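Long-range contacts in dual function macrocyclase-peptidase POPB (Galerina marginata, PDB 5N4B), which cleaves peptide bonds after proline and closes peptides into macrocycles during the biosynthesis of the amanitin toxins of the mushroom: residues A[194-199]-A[240-245]; A[156-161]-A[173-178]. The protein carries 1 engineered substitution. All coordinates share one frame; numbering follows the deposited sequence. Where two conformers were deposited one is given.

Interaction 1. Residues A[194-199]-A[240-245]; sequences LSDEVK and HKVGTT
The D196 carboxylate joins two neighbouring blades of the beta-propeller, a worked example of a buried acid bridging separate sheets. It sits in the segment leading into strand 198-201, the outermost strand of one blade, and reaches the end of strand 236-241 in the next. Its CG lies anti to the carbonyl carbon (chi1 -61°), which carries OD2 into the bend after that strand. Two donors grip this oxygen. H240 NE2 stands 2.6 Å from D196 OD2 in a nearly straight bond, within the imidazole plane but above that of the carboxylate, the two planes being 82° apart. G243 N, 2.8 Å from D196 OD2, takes the syn lone pair; G243 is at the third position of the type II turn K241-T244, which T244 OG1 also ties together by its 2.7 Å bond to K241 O. Over the centre of one imidazole face lies V198 CG2, 3.6 Å from H240 CG, a CH-pi contact that fills the tight side. The outer side is more open: one methyl pair, L194 CD1 to V242 CG1 at 3.5 Å, joins two side chains that cross at about a right angle, while the neighbouring S195 and G243 are exposed. Since H240 ND1 is bonded in turn to D249 OD1, the imidazole lies between two carboxylates, which probably favours its doubly protonated, cationic form.

Interaction 2. Residues A[156-161]-A[173-178]; sequences KFFAYA and YVRSTS
Strands 157-164 and 170-176 form a beta hairpin, the two middle strands of a four-stranded propeller blade. Backbone bonds join F158 to R175 and Y160 to Y173 in both directions, and the non-hydrogen-bonded pairs F157-S176 and A159-V174 alternate with them. On the face bearing F158, Y160, Y173 and R175 the bulk is unevenly shared. Y160 has CG in the crowded position between backbone N and carbonyl carbon (chi1 53°), so that its ring leans across the partner strand and lies in the hollow between the side chains of Y173 and R175. Y173 CB presses on one face of that ring, 3.6 Å from Y160 CZ, while the Y173 ring swings away to bond E197. On the other flank R175 CD comes within 3.7 Å of Y160 CE1. R175 CG is also in the crowded position (chi1 69°) and its chain bends at chi3, so that NH1 donates a hydrogen bond to Y160 OH at 2.9 Å; the hydroxyl oxygen lies in the guanidinium plane, and the same NH1 forms a salt bridge with D191. The opposite face is shallower. Beside the small A159, V174 extends CG1 to F157 CD1 at 3.9 Å, making a low ridge; F215 of the next blade lies on A159 and V174, and W208 on F157 and A159. Where strand 170-176 ends and strand 157-164 begins, T177 CG2 tucks against F157 N at 3.6 Å. There K156 O takes T177 N at 3.0 Å from well above its carbonyl plane, and one water, 2.7 Å from both K156 O and S176 OG, bridges the two.

In the fold
From the N terminus, interaction 2 comes first, closing the hairpin of strands 157-164 and 170-176 over eleven intervening residues. The chain then passes helix 183-188 and returns to the same sheet as strand 198-201. Interaction 1 opens at 194-199, on the way into that strand, and closes at 240-245, after the chain has entered the next blade, so the two loops follow one another and neither nest nor cross. Interaction 2 is thus made within a blade, interaction 1 between neighbouring blades. They meet directly: L194 pairs with V174 through the backbone, and V242 packs on F157.

Interaction 1. Residues A[194-199]-A[240-245]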
ATOM      1  N   LEU A 194      -9.762  25.434 -13.541  1.00 18.42           N
ATOM      2  CA  LEU A 194     -10.851  25.381 -14.510  1.00 19.88           C
ATOM      3  C   LEU A 194     -12.139  24.882 -13.872  1.00 22.63           C
ATOM      4  O   LEU A 194     -12.134  24.320 -12.790  1.00 19.37           O
ATOM      5  CB  LEU A 194     -10.457  24.393 -15.608  1.00 20.40           C
ATOM      6  CG  LEU A 194      -9.186  24.643 -16.365  1.00 22.86           C
ATOM      7  CD1 LEU A 194      -9.045  23.595 -17.477  1.00 26.12           C
ATOM      8  CD2 LEU A 194      -9.178  26.018 -16.968  1.00 27.38           C
ATOM      9  N   SER A 195     -13.296  25.098 -14.550  1.00 23.17           N
ATOM     10  CA  SER A 195     -14.549  24.647 -13.957  1.00 25.88           C
ATOM     11  C   SER A 195     -14.735  23.138 -14.052  1.00 24.76           C
ATOM     12  O   SER A 195     -15.681  22.610 -13.445  1.00 28.25           O
ATOM     13  CB  SER A 195     -15.743  25.341 -14.611  1.00 27.49           C
ATOM     14  OG  SER A 195     -15.718  25.010 -15.971  1.00 33.28           O
ATOM     15  N   ASP A 196     -13.841  22.437 -14.767  1.00 22.91           N
ATOM     16  CA  ASP A 196     -13.923  20.982 -14.897  1.00 22.21           C
ATOM     17  C   ASP A 196     -14.060  20.336 -13.525  1.00 21.38           C
ATOM     18  O   ASP A 196     -13.286  20.636 -12.625  1.00 21.35           O
ATOM     19  CB  ASP A 196     -12.636  20.449 -15.511  1.00 20.83           C
ATOM     20  CG  ASP A 196     -12.345  20.996 -16.910  1.00 23.81           C
ATOM     21  OD1 ASP A 196     -12.601  22.191 -17.166  1.00 26.01           O
ATOM     22  OD2 ASP A 196     -11.796  20.227 -17.745  1.00 22.95           O
ATOM     23  N   GLU A 197     -14.999  19.410 -13.377  1.00 19.20           N
ATOM     24  CA  GLU A 197     -15.169  18.668 -12.137  1.00 18.76           C
ATOM     25  C   GLU A 197     -15.534  17.234 -12.494  1.00 20.37           C
ATOM     26  O   GLU A 197     -16.652  16.953 -12.926  1.00 21.59           O
ATOM     27  CB  GLU A 197     -16.237  19.321 -11.262  1.00 20.94           C
ATOM     28  CG  GLU A 197     -16.431  18.593  -9.952  1.00 21.46           C
ATOM     29  CD  GLU A 197     -17.303  19.365  -8.974  1.00 40.56           C
ATOM     30  OE1 GLU A 197     -18.475  19.625  -9.332  1.00 42.36           O
ATOM     31  OE2 GLU A 197     -16.793  19.769  -7.897  1.00 34.86           O
ATOM     32  N   VAL A 198     -14.592  16.330 -12.341  1.00 16.92           N
ATOM     33  CA  VAL A 198     -14.739  14.963 -12.804  1.00 17.10           C
ATOM     34  C   VAL A 198     -15.002  14.072 -11.584  1.00 16.00           C
ATOM     35  O   VAL A 198     -14.071  13.676 -10.870  1.00 14.95           O
ATOM     36  CB  VAL A 198     -13.501  14.545 -13.603  1.00 15.23           C
ATOM     37  CG1 VAL A 198     -13.596  13.124 -14.046  1.00 18.29           C
ATOM     38  CG2 VAL A 198     -13.318  15.464 -14.796  1.00 18.10           C
ATOM     39  N   LYS A 199     -16.259  13.780 -11.310  1.00 17.36           N
ATOM     40  CA  LYS A 199     -16.691  13.082 -10.109  1.00 16.64           C
ATOM     41  C   LYS A 199     -16.665  11.570 -10.309  1.00 15.91           C
ATOM     42  O   LYS A 199     -16.571  11.034 -11.431  1.00 17.01           O
ATOM     43  CB  LYS A 199     -18.111  13.522  -9.747  1.00 17.97           C
ATOM     44  CG  LYS A 199     -18.138  14.995  -9.282  1.00 21.04           C
ATOM     45  CD  LYS A 199     -19.549  15.462  -8.925  1.00 28.34           C
ATOM     46  CE  LYS A 199     -20.127  14.695  -7.727  1.00 40.53           C
ATOM     47  NZ  LYS A 199     -19.475  14.925  -6.409  1.00 51.34           N
ATOM     48  N   HIS A 240     -11.889  12.369 -20.267  1.00 15.09           N
ATOM     49  CA  HIS A 240     -12.271  13.748 -20.013  1.00 14.58           C
ATOM     50  C   HIS A 240     -11.414  14.693 -20.839  1.00 16.60           C
ATOM     51  O   HIS A 240     -10.181  14.657 -20.742  1.00 16.16           O
ATOM     52  CB  HIS A 240     -12.079  14.088 -18.536  1.00 14.82           C
ATOM     53  CG  HIS A 240     -12.399  15.505 -18.246  1.00 16.05           C
ATOM     54  ND1 HIS A 240     -13.676  15.991 -18.366  1.00 17.54           N
ATOM     55  CD2 HIS A 240     -11.618  16.573 -17.996  1.00 17.42           C
ATOM     56  CE1 HIS A 240     -13.685  17.292 -18.122  1.00 19.09           C
ATOM     57  NE2 HIS A 240     -12.445  17.674 -17.886  1.00 19.09           N
ATOM     58  N   LYS A 241     -12.063  15.547 -21.652  1.00 18.67           N
ATOM     59  CA  LYS A 241     -11.382  16.585 -22.402  1.00 18.49           C
ATOM     60  C   LYS A 241     -11.234  17.831 -21.531  1.00 18.46           C
ATOM     61  O   LYS A 241     -12.209  18.302 -20.924  1.00 21.19           O
ATOM     62  CB  LYS A 241     -12.196  16.879 -23.660  1.00 22.02           C
ATOM     63  CG  LYS A 241     -11.622  18.012 -24.476  1.00 27.42           C
ATOM     64  CD  LYS A 241     -12.449  18.224 -25.741  1.00 32.06           C
ATOM     65  CE  LYS A 241     -11.827  19.330 -26.561  1.00 44.90           C
ATOM     66  NZ  LYS A 241     -12.802  19.822 -27.592  1.00 52.42           N
ATOM     67  N   VAL A 242     -10.014  18.357 -21.444  1.00 18.97           N
ATOM     68  CA  VAL A 242      -9.790  19.565 -20.648  1.00 18.13           C
ATOM     69  C   VAL A 242     -10.645  20.695 -21.162  1.00 23.46           C
ATOM     70  O   VAL A 242     -10.743  20.925 -22.373  1.00 22.69           O
ATOM     71  CB  VAL A 242      -8.312  19.954 -20.674  1.00 19.04           C
ATOM     72  CG1 VAL A 242      -8.082  21.261 -19.959  1.00 21.55           C
ATOM     73  CG2 VAL A 242      -7.478  18.892 -20.016  1.00 22.65           C
ATOM     74  N   GLY A 243     -11.245  21.436 -20.222  1.00 23.07           N
ATOM     75  CA  GLY A 243     -12.073  22.585 -20.566  1.00 25.92           C
ATOM     76  C   GLY A 243     -13.510  22.259 -20.851  1.00 29.14           C
ATOM     77  O   GLY A 243     -14.197  23.063 -21.505  1.00 30.74           O
ATOM     78  N   THR A 244     -13.976  21.094 -20.412  1.00 26.79           N
ATOM     79  CA  THR A 244     -15.359  20.669 -20.583  1.00 23.34           C
ATOM     80  C   THR A 244     -15.876  20.200 -19.234  1.00 26.03           C
ATOM     81  O   THR A 244     -15.104  19.942 -18.310  1.00 25.12           O
ATOM     82  CB  THR A 244     -15.537  19.510 -21.596  1.00 25.72           C
ATOM     83  OG1 THR A 244     -14.890  18.309 -21.093  1.00 25.02           O
ATOM     84  CG2 THR A 244     -14.994  19.838 -22.937  1.00 30.57           C
ATOM     85  N   THR A 245     -17.202  20.090 -19.146  1.00 29.07           N
ATOM     86  CA  THR A 245     -17.842  19.456 -18.006  1.00 27.09           C
ATOM     87  C   THR A 245     -17.911  17.939 -18.233  1.00 27.64           C
ATOM     88  O   THR A 245     -17.793  17.429 -19.352  1.00 25.33           O
ATOM     89  CB  THR A 245     -19.289  19.964 -17.813  1.00 31.02           C
ATOM     90  OG1 THR A 245     -20.120  19.430 -18.837  1.00 39.23           O
ATOM     91  CG2 THR A 245     -19.420  21.447 -17.858  1.00 38.62           C
TER

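Interaction 2. Residues A[156-161]-A[173-178]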
ATOM      1  N   LYS A 156       1.344  21.866 -19.424  1.00 14.58           N
ATOM      2  CA  LYS A 156       0.441  23.008 -19.301  1.00 17.00           C
ATOM      3  C   LYS A 156      -0.617  22.837 -18.241  1.00 14.79           C
ATOM      4  O   LYS A 156      -1.122  23.843 -17.743  1.00 15.30           O
ATOM      5  CB  LYS A 156      -0.233  23.302 -20.653  1.00 18.49           C
ATOM      6  CG  LYS A 156       0.812  23.745 -21.691  1.00 23.53           C
ATOM      7  CD  LYS A 156       0.216  24.082 -23.088  1.00 32.13           C
ATOM      8  CE  LYS A 156      -0.583  25.398 -23.082  1.00 53.33           C
ATOM      9  NZ  LYS A 156      -1.076  25.780 -24.466  1.00 61.94           N
ATOM     10  N   PHE A 157      -0.977  21.596 -17.869  1.00 15.17           N
ATOM     11  CA  PHE A 157      -2.085  21.356 -16.981  1.00 15.63           C
ATOM     12  C   PHE A 157      -1.689  20.364 -15.907  1.00 13.51           C
ATOM     13  O   PHE A 157      -0.784  19.547 -16.085  1.00 13.76           O
ATOM     14  CB  PHE A 157      -3.349  20.865 -17.709  1.00 15.94           C
ATOM     15  CG  PHE A 157      -3.959  21.915 -18.574  1.00 19.18           C
ATOM     16  CD1 PHE A 157      -4.599  22.975 -18.009  1.00 21.83           C
ATOM     17  CD2 PHE A 157      -3.791  21.886 -19.931  1.00 24.71           C
ATOM     18  CE1 PHE A 157      -5.155  23.976 -18.797  1.00 28.51           C
ATOM     19  CE2 PHE A 157      -4.350  22.887 -20.713  1.00 27.80           C
ATOM     20  CZ  PHE A 157      -5.000  23.906 -20.147  1.00 27.92           C
ATOM     21  N   PHE A 158      -2.384  20.472 -14.782  1.00 13.01           N
ATOM     22  CA  PHE A 158      -2.182  19.627 -13.618  1.00 11.31           C
ATOM     23  C   PHE A 158      -3.535  19.096 -13.203  1.00 10.93           C
ATOM     24  O   PHE A 158      -4.415  19.870 -12.821  1.00 13.10           O
ATOM     25  CB  PHE A 158      -1.559  20.461 -12.502  1.00 11.67           C
ATOM     26  CG  PHE A 158      -1.349  19.737 -11.176  1.00 12.69           C
ATOM     27  CD1 PHE A 158      -0.379  18.744 -11.056  1.00 11.02           C
ATOM     28  CD2 PHE A 158      -2.075  20.071 -10.047  1.00 12.55           C
ATOM     29  CE1 PHE A 158      -0.129  18.161  -9.845  1.00 11.21           C
ATOM     30  CE2 PHE A 158      -1.821  19.465  -8.841  1.00 10.12           C
ATOM     31  CZ  PHE A 158      -0.899  18.505  -8.738  1.00 10.81           C
ATOM     32  N   ALA A 159      -3.716  17.796 -13.283  1.00 11.39           N
ATOM     33  CA  ALA A 159      -4.948  17.140 -12.851  1.00 11.01           C
ATOM     34  C   ALA A 159      -4.736  16.579 -11.453  1.00 11.85           C
ATOM     35  O   ALA A 159      -3.670  16.037 -11.165  1.00 10.98           O
ATOM     36  CB  ALA A 159      -5.324  16.026 -13.810  1.00 12.74           C
ATOM     37  N   TYR A 160      -5.716  16.743 -10.575  1.00 10.28           N
ATOM     38  CA  TYR A 160      -5.538  16.338  -9.196  1.00 10.30           C
ATOM     39  C   TYR A 160      -6.833  15.818  -8.618  1.00 10.77           C
ATOM     40  O   TYR A 160      -7.886  16.439  -8.797  1.00 12.10           O
ATOM     41  CB  TYR A 160      -4.977  17.453  -8.325  1.00 10.65           C
ATOM     42  CG  TYR A 160      -5.721  18.757  -8.357  1.00 10.26           C
ATOM     43  CD1 TYR A 160      -5.543  19.641  -9.415  1.00 13.36           C
ATOM     44  CD2 TYR A 160      -6.496  19.203  -7.284  1.00 11.82           C
ATOM     45  CE1 TYR A 160      -6.164  20.884  -9.446  1.00 12.36           C
ATOM     46  CE2 TYR A 160      -7.110  20.474  -7.308  1.00 13.81           C
ATOM     47  CZ  TYR A 160      -6.900  21.301  -8.404  1.00 12.50           C
ATOM     48  OH  TYR A 160      -7.467  22.579  -8.440  1.00 16.19           O
ATOM     49  N   ALA A 161      -6.756  14.689  -7.951  1.00 10.73           N
ATOM     50  CA  ALA A 161      -7.892  14.003  -7.360  1.00 11.30           C
ATOM     51  C   ALA A 161      -8.006  14.370  -5.894  1.00 11.30           C
ATOM     52  O   ALA A 161      -7.016  14.272  -5.145  1.00 12.37           O
ATOM     53  CB  ALA A 161      -7.730  12.484  -7.499  1.00 11.12           C
ATOM     54  N   TYR A 173      -9.971  17.544 -10.484  1.00 12.84           N
ATOM     55  CA  TYR A 173      -9.944  18.928 -10.915  1.00 13.65           C
ATOM     56  C   TYR A 173      -8.722  19.145 -11.797  1.00 12.16           C
ATOM     57  O   TYR A 173      -7.799  18.320 -11.826  1.00 12.80           O
ATOM     58  CB  TYR A 173      -9.911  19.907  -9.703  1.00 14.79           C
ATOM     59  CG  TYR A 173     -11.121  19.761  -8.834  1.00 15.26           C
ATOM     60  CD1 TYR A 173     -12.301  20.398  -9.164  1.00 16.92           C
ATOM     61  CD2 TYR A 173     -11.104  18.947  -7.724  1.00 15.76           C
ATOM     62  CE1 TYR A 173     -13.400  20.249  -8.377  1.00 17.07           C
ATOM     63  CE2 TYR A 173     -12.223  18.786  -6.930  1.00 18.84           C
ATOM     64  CZ  TYR A 173     -13.372  19.456  -7.272  1.00 18.99           C
ATOM     65  OH  TYR A 173     -14.513  19.268  -6.496  1.00 23.90           O
ATOM     66  N   VAL A 174      -8.746  20.242 -12.566  1.00 14.17           N
ATOM     67  CA  VAL A 174      -7.676  20.572 -13.480  1.00 13.49           C
ATOM     68  C   VAL A 174      -7.354  22.048 -13.337  1.00 16.59           C
ATOM     69  O   VAL A 174      -8.259  22.905 -13.324  1.00 16.78           O
ATOM     70  CB  VAL A 174      -8.032  20.266 -14.943  1.00 17.65           C
ATOM     71  CG1 VAL A 174      -6.827  20.544 -15.896  1.00 21.33           C
ATOM     72  CG2 VAL A 174      -8.561  18.844 -15.091  1.00 17.10           C
ATOM     73  N   ARG A 175      -6.072  22.341 -13.289  1.00 14.53           N
ATOM     74  CA  ARG A 175      -5.619  23.726 -13.267  1.00 14.60           C
ATOM     75  C   ARG A 175      -4.392  23.915 -14.140  1.00 15.30           C
ATOM     76  O   ARG A 175      -3.609  23.002 -14.378  1.00 15.85           O
ATOM     77  CB  ARG A 175      -5.316  24.259 -11.843  1.00 15.03           C
ATOM     78  CG  ARG A 175      -4.079  23.601 -11.231  1.00 13.59           C
ATOM     79  CD  ARG A 175      -3.966  23.812  -9.734  1.00 13.96           C
ATOM     80  NE  ARG A 175      -4.025  25.210  -9.378  1.00 16.02           N
ATOM     81  CZ  ARG A 175      -5.058  25.812  -8.794  1.00 16.72           C
ATOM     82  NH1 ARG A 175      -6.152  25.180  -8.416  1.00 15.92           N
ATOM     83  NH2 ARG A 175      -4.989  27.111  -8.595  1.00 20.09           N
ATOM     84  N   SER A 176      -4.236  25.138 -14.651  1.00 17.38           N
ATOM     85  CA  SER A 176      -3.037  25.498 -15.375  1.00 19.37           C
ATOM     86  C   SER A 176      -1.820  25.404 -14.469  1.00 17.32           C
ATOM     87  O   SER A 176      -1.870  25.786 -13.293  1.00 18.07           O
ATOM     88  CB  SER A 176      -3.164  26.953 -15.853  1.00 21.12           C
ATOM     89  OG  SER A 176      -1.904  27.360 -16.393  1.00 23.25           O
ATOM     90  N   THR A 177      -0.699  24.936 -15.016  1.00 18.25           N
ATOM     91  CA  THR A 177       0.547  24.918 -14.282  0.82 16.89           C
ATOM     92  C   THR A 177       1.074  26.307 -13.945  1.00 20.91           C
ATOM     93  O   THR A 177       2.009  26.422 -13.141  1.00 23.72           O
ATOM     94  CB  THR A 177       1.606  24.073 -15.007  0.82 18.39           C
ATOM     95  OG1 THR A 177       1.881  24.558 -16.344  0.82 21.57           O
ATOM     96  CG2 THR A 177       1.102  22.663 -15.088  0.82 18.60           C
ATOM     97  N   SER A 178       0.534  27.334 -14.584  1.00 20.24           N
ATOM     98  CA  SER A 178       0.871  28.721 -14.302  0.54 21.46           C
ATOM     99  C   SER A 178      -0.009  29.331 -13.228  1.00 22.38           C
ATOM    100  O   SER A 178       0.124  30.517 -12.951  1.00 23.52           O
ATOM    101  CB  SER A 178       0.708  29.551 -15.578  0.54 20.42           C
ATOM    102  OG  SER A 178      -0.655  29.635 -15.941  0.54 27.26           O
TER
HETATM  103  O   HOH W   1      -1.689  26.247 -18.894  1.00 21.53           O